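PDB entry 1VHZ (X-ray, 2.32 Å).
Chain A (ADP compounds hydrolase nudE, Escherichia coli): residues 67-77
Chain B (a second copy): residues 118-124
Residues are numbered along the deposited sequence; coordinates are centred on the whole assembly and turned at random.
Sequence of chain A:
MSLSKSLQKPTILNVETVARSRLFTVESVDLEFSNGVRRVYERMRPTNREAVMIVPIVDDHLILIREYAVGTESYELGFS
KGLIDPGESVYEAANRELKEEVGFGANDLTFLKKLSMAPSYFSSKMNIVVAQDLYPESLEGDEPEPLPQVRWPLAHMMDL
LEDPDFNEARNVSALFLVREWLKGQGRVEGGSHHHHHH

Chain A (67-77) EYAVGTESYEL
Chain B, residues 118-124: APSYFSS

Chain A contributes a hairpin: strands 67-69 and 74-77 pair antiparallel, Glu67(A) N to Glu76(A) O at 3.1 Å and Ala69(A) N to Ser74(A) O at 2.9 Å. The connecting loop turns through Gly71(A) (phi/psi -62/-41) and Thr72(A) (-108/-5) before Glu73(A) at 54/57. Chain B has no regular strand; its turn is held by Tyr121(B) N to Ala118(B) O (3.1 Å) and Phe122(B) N to Ala118(B) O (3.0 Å). CA of Ala69(A) lies 4.0 Å from CA of Ser120(B), and CA of Gly71(A) 4.5 Å from CA of Tyr121(B); between these pairs the backbones run in the same sense. The contact buries 375 Å², both sides summed.

Pro119(B) (-60/-15, C-gamma endo) is covered most, at 86 Å². Its CA-to-CB bond points toward the hairpin and CB meets Ala69(A) CB at 4.0 Å, an apolar contact, while its CG lies 3.5 Å from Glu76(A) OE2. Its O accepts a weak hydrogen bond from Thr72(A) N (3.3 Å, 123°) and approaches Gly71(A) N to 2.9 Å.

Ser120(B) (-62/-33, chi1 m) has 59 Å² covered. Its CA-to-CB bond points away, yet its OG comes within 4.0 Å of Glu76(A) OE1. Its O receives a weak hydrogen bond from Gly71(A) N (3.4 Å, 129°) and packs 3.3 Å from Val70(A) CG1 (chi1 p). One water accepts from Val70(A) N (2.9 Å) and donates weakly to Ser120(B) O (3.4 Å); another donates to Glu76(A) OE1 (2.8 Å; chi1 p, chi2 t) and accepts from Ser120(B) N (3.2 Å).

Gly71(A), with 51 Å² covered, fits because it lacks a side chain: an ideal CB would clash with Pro119(B) O at 2.2 Å and Phe122(B) O at 2.6 Å. Beside it, Thr72(A) (chi1 p) places CG2 4.0 Å from Ser123(B) CA, while its OG1 hydrogen-bonds Ser74(A) OG at 2.8 Å.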

# COMPACT_ATOMS: atom_id res chain seq x y z
N GLU A 67 -8.69 -4.13 14.43
CA GLU A 67 -7.88 -5.35 14.41
C GLU A 67 -6.45 -5.07 14.81
O GLU A 67 -5.81 -4.12 14.35
CB GLU A 67 -7.94 -5.90 12.96
CG GLU A 67 -7.22 -7.22 12.78
CD GLU A 67 -7.67 -7.98 11.53
OE1 GLU A 67 -7.61 -9.23 11.52
OE2 GLU A 67 -8.10 -7.34 10.55
N TYR A 68 -5.92 -5.95 15.67
CA TYR A 68 -4.56 -5.76 16.14
C TYR A 68 -3.55 -5.98 15.01
O TYR A 68 -3.70 -6.87 14.19
CB TYR A 68 -4.26 -6.65 17.34
CG TYR A 68 -2.87 -6.47 17.91
CD1 TYR A 68 -1.86 -7.38 17.61
CD2 TYR A 68 -2.55 -5.39 18.72
CE1 TYR A 68 -0.59 -7.23 18.11
CE2 TYR A 68 -1.28 -5.24 19.26
CZ TYR A 68 -0.31 -6.17 18.95
OH TYR A 68 0.96 -6.02 19.46
N ALA A 69 -2.53 -5.15 15.01
CA ALA A 69 -1.43 -5.20 14.04
C ALA A 69 -0.12 -5.23 14.81
O ALA A 69 0.24 -4.24 15.47
CB ALA A 69 -1.52 -3.95 13.15
N VAL A 70 0.59 -6.35 14.78
CA VAL A 70 1.83 -6.50 15.52
C VAL A 70 2.97 -5.65 15.00
O VAL A 70 3.93 -5.39 15.73
CB VAL A 70 2.25 -7.99 15.61
CG1 VAL A 70 2.90 -8.48 14.34
CG2 VAL A 70 3.16 -8.21 16.81
N GLY A 71 2.94 -5.25 13.72
CA GLY A 71 4.00 -4.43 13.14
C GLY A 71 4.09 -3.09 13.86
O GLY A 71 5.20 -2.60 14.11
N THR A 72 2.95 -2.48 14.19
CA THR A 72 2.93 -1.21 14.90
C THR A 72 2.50 -1.39 16.35
O THR A 72 2.45 -0.42 17.10
CB THR A 72 1.93 -0.23 14.24
OG1 THR A 72 0.69 -0.92 14.04
CG2 THR A 72 2.44 0.26 12.89
N GLU A 73 2.09 -2.60 16.73
CA GLU A 73 1.61 -2.86 18.07
C GLU A 73 0.47 -1.90 18.43
O GLU A 73 0.52 -1.19 19.44
CB GLU A 73 2.68 -2.78 19.14
CG GLU A 73 3.71 -3.89 19.06
CD GLU A 73 4.96 -3.58 19.86
OE1 GLU A 73 4.88 -2.87 20.88
OE2 GLU A 73 6.02 -4.08 19.44
N SER A 74 -0.57 -1.93 17.62
CA SER A 74 -1.72 -1.06 17.86
C SER A 74 -2.92 -1.67 17.13
O SER A 74 -2.77 -2.62 16.37
CB SER A 74 -1.45 0.34 17.29
OG SER A 74 -1.12 0.23 15.90
N TYR A 75 -4.08 -1.07 17.35
CA TYR A 75 -5.29 -1.53 16.72
C TYR A 75 -5.56 -0.68 15.49
O TYR A 75 -5.53 0.55 15.59
CB TYR A 75 -6.48 -1.48 17.69
CG TYR A 75 -6.50 -2.70 18.58
CD1 TYR A 75 -5.91 -2.68 19.84
CD2 TYR A 75 -7.08 -3.89 18.13
CE1 TYR A 75 -5.93 -3.81 20.64
CE2 TYR A 75 -7.09 -5.01 18.92
CZ TYR A 75 -6.50 -4.97 20.17
OH TYR A 75 -6.51 -6.11 20.96
N GLU A 76 -5.75 -1.33 14.33
CA GLU A 76 -6.07 -0.47 13.18
C GLU A 76 -7.59 -0.41 13.05
O GLU A 76 -8.29 -1.16 13.73
CB GLU A 76 -5.31 -0.83 11.95
CG GLU A 76 -5.45 -2.08 11.20
CD GLU A 76 -4.58 -2.27 9.97
OE1 GLU A 76 -3.95 -3.35 9.90
OE2 GLU A 76 -4.55 -1.43 9.05
N LEU A 77 -8.08 0.62 12.39
CA LEU A 77 -9.50 0.81 12.12
C LEU A 77 -9.59 0.70 10.58
O LEU A 77 -8.81 1.40 9.91
CB LEU A 77 -10.02 2.18 12.52
CG LEU A 77 -11.44 2.52 12.02
CD1 LEU A 77 -12.46 1.56 12.61
CD2 LEU A 77 -11.81 3.96 12.37
N ALA B 118 0.43 -1.76 5.43
CA ALA B 118 0.34 -3.08 6.04
C ALA B 118 1.03 -3.14 7.40
O ALA B 118 1.99 -3.89 7.61
CB ALA B 118 0.88 -4.14 5.09
N PRO B 119 0.49 -2.41 8.38
CA PRO B 119 0.99 -2.37 9.74
C PRO B 119 0.99 -3.72 10.44
O PRO B 119 1.57 -3.86 11.53
CB PRO B 119 0.07 -1.40 10.47
CG PRO B 119 -1.15 -1.31 9.63
CD PRO B 119 -0.68 -1.51 8.21
N SER B 120 0.29 -4.72 9.94
CA SER B 120 0.29 -6.05 10.51
C SER B 120 1.69 -6.65 10.48
O SER B 120 2.04 -7.48 11.33
CB SER B 120 -0.65 -6.97 9.72
OG SER B 120 -1.98 -6.84 10.20
N TYR B 121 2.50 -6.33 9.47
CA TYR B 121 3.84 -6.87 9.39
C TYR B 121 4.93 -5.81 9.34
O TYR B 121 6.09 -6.12 9.58
CB TYR B 121 4.02 -7.78 8.17
CG TYR B 121 2.95 -8.84 8.01
CD1 TYR B 121 2.85 -9.90 8.89
CD2 TYR B 121 2.03 -8.74 6.98
CE1 TYR B 121 1.86 -10.86 8.74
CE2 TYR B 121 1.03 -9.69 6.83
CZ TYR B 121 0.96 -10.74 7.71
OH TYR B 121 -0.04 -11.69 7.56
N PHE B 122 4.59 -4.60 8.91
CA PHE B 122 5.59 -3.54 8.77
C PHE B 122 5.20 -2.33 9.60
O PHE B 122 4.03 -2.20 9.99
CB PHE B 122 5.75 -3.14 7.29
CG PHE B 122 5.76 -4.34 6.37
CD1 PHE B 122 4.58 -4.80 5.80
CD2 PHE B 122 6.92 -5.06 6.16
CE1 PHE B 122 4.57 -5.93 5.00
CE2 PHE B 122 6.92 -6.19 5.36
CZ PHE B 122 5.74 -6.63 4.77
N SER B 123 6.13 -1.45 9.91
CA SER B 123 5.80 -0.26 10.70
C SER B 123 6.21 1.01 9.96
O SER B 123 6.07 2.13 10.49
CB SER B 123 6.49 -0.33 12.06
OG SER B 123 7.89 -0.15 11.90
N SER B 124 6.67 0.88 8.72
CA SER B 124 7.08 2.03 7.93
C SER B 124 5.98 3.00 7.53
O SER B 124 4.85 2.63 7.19
CB SER B 124 7.78 1.51 6.64
OG SER B 124 8.78 2.46 6.30
O HOH W 1 -0.68 -8.41 13.13
O HOH W 2 -2.29 -4.62 8.10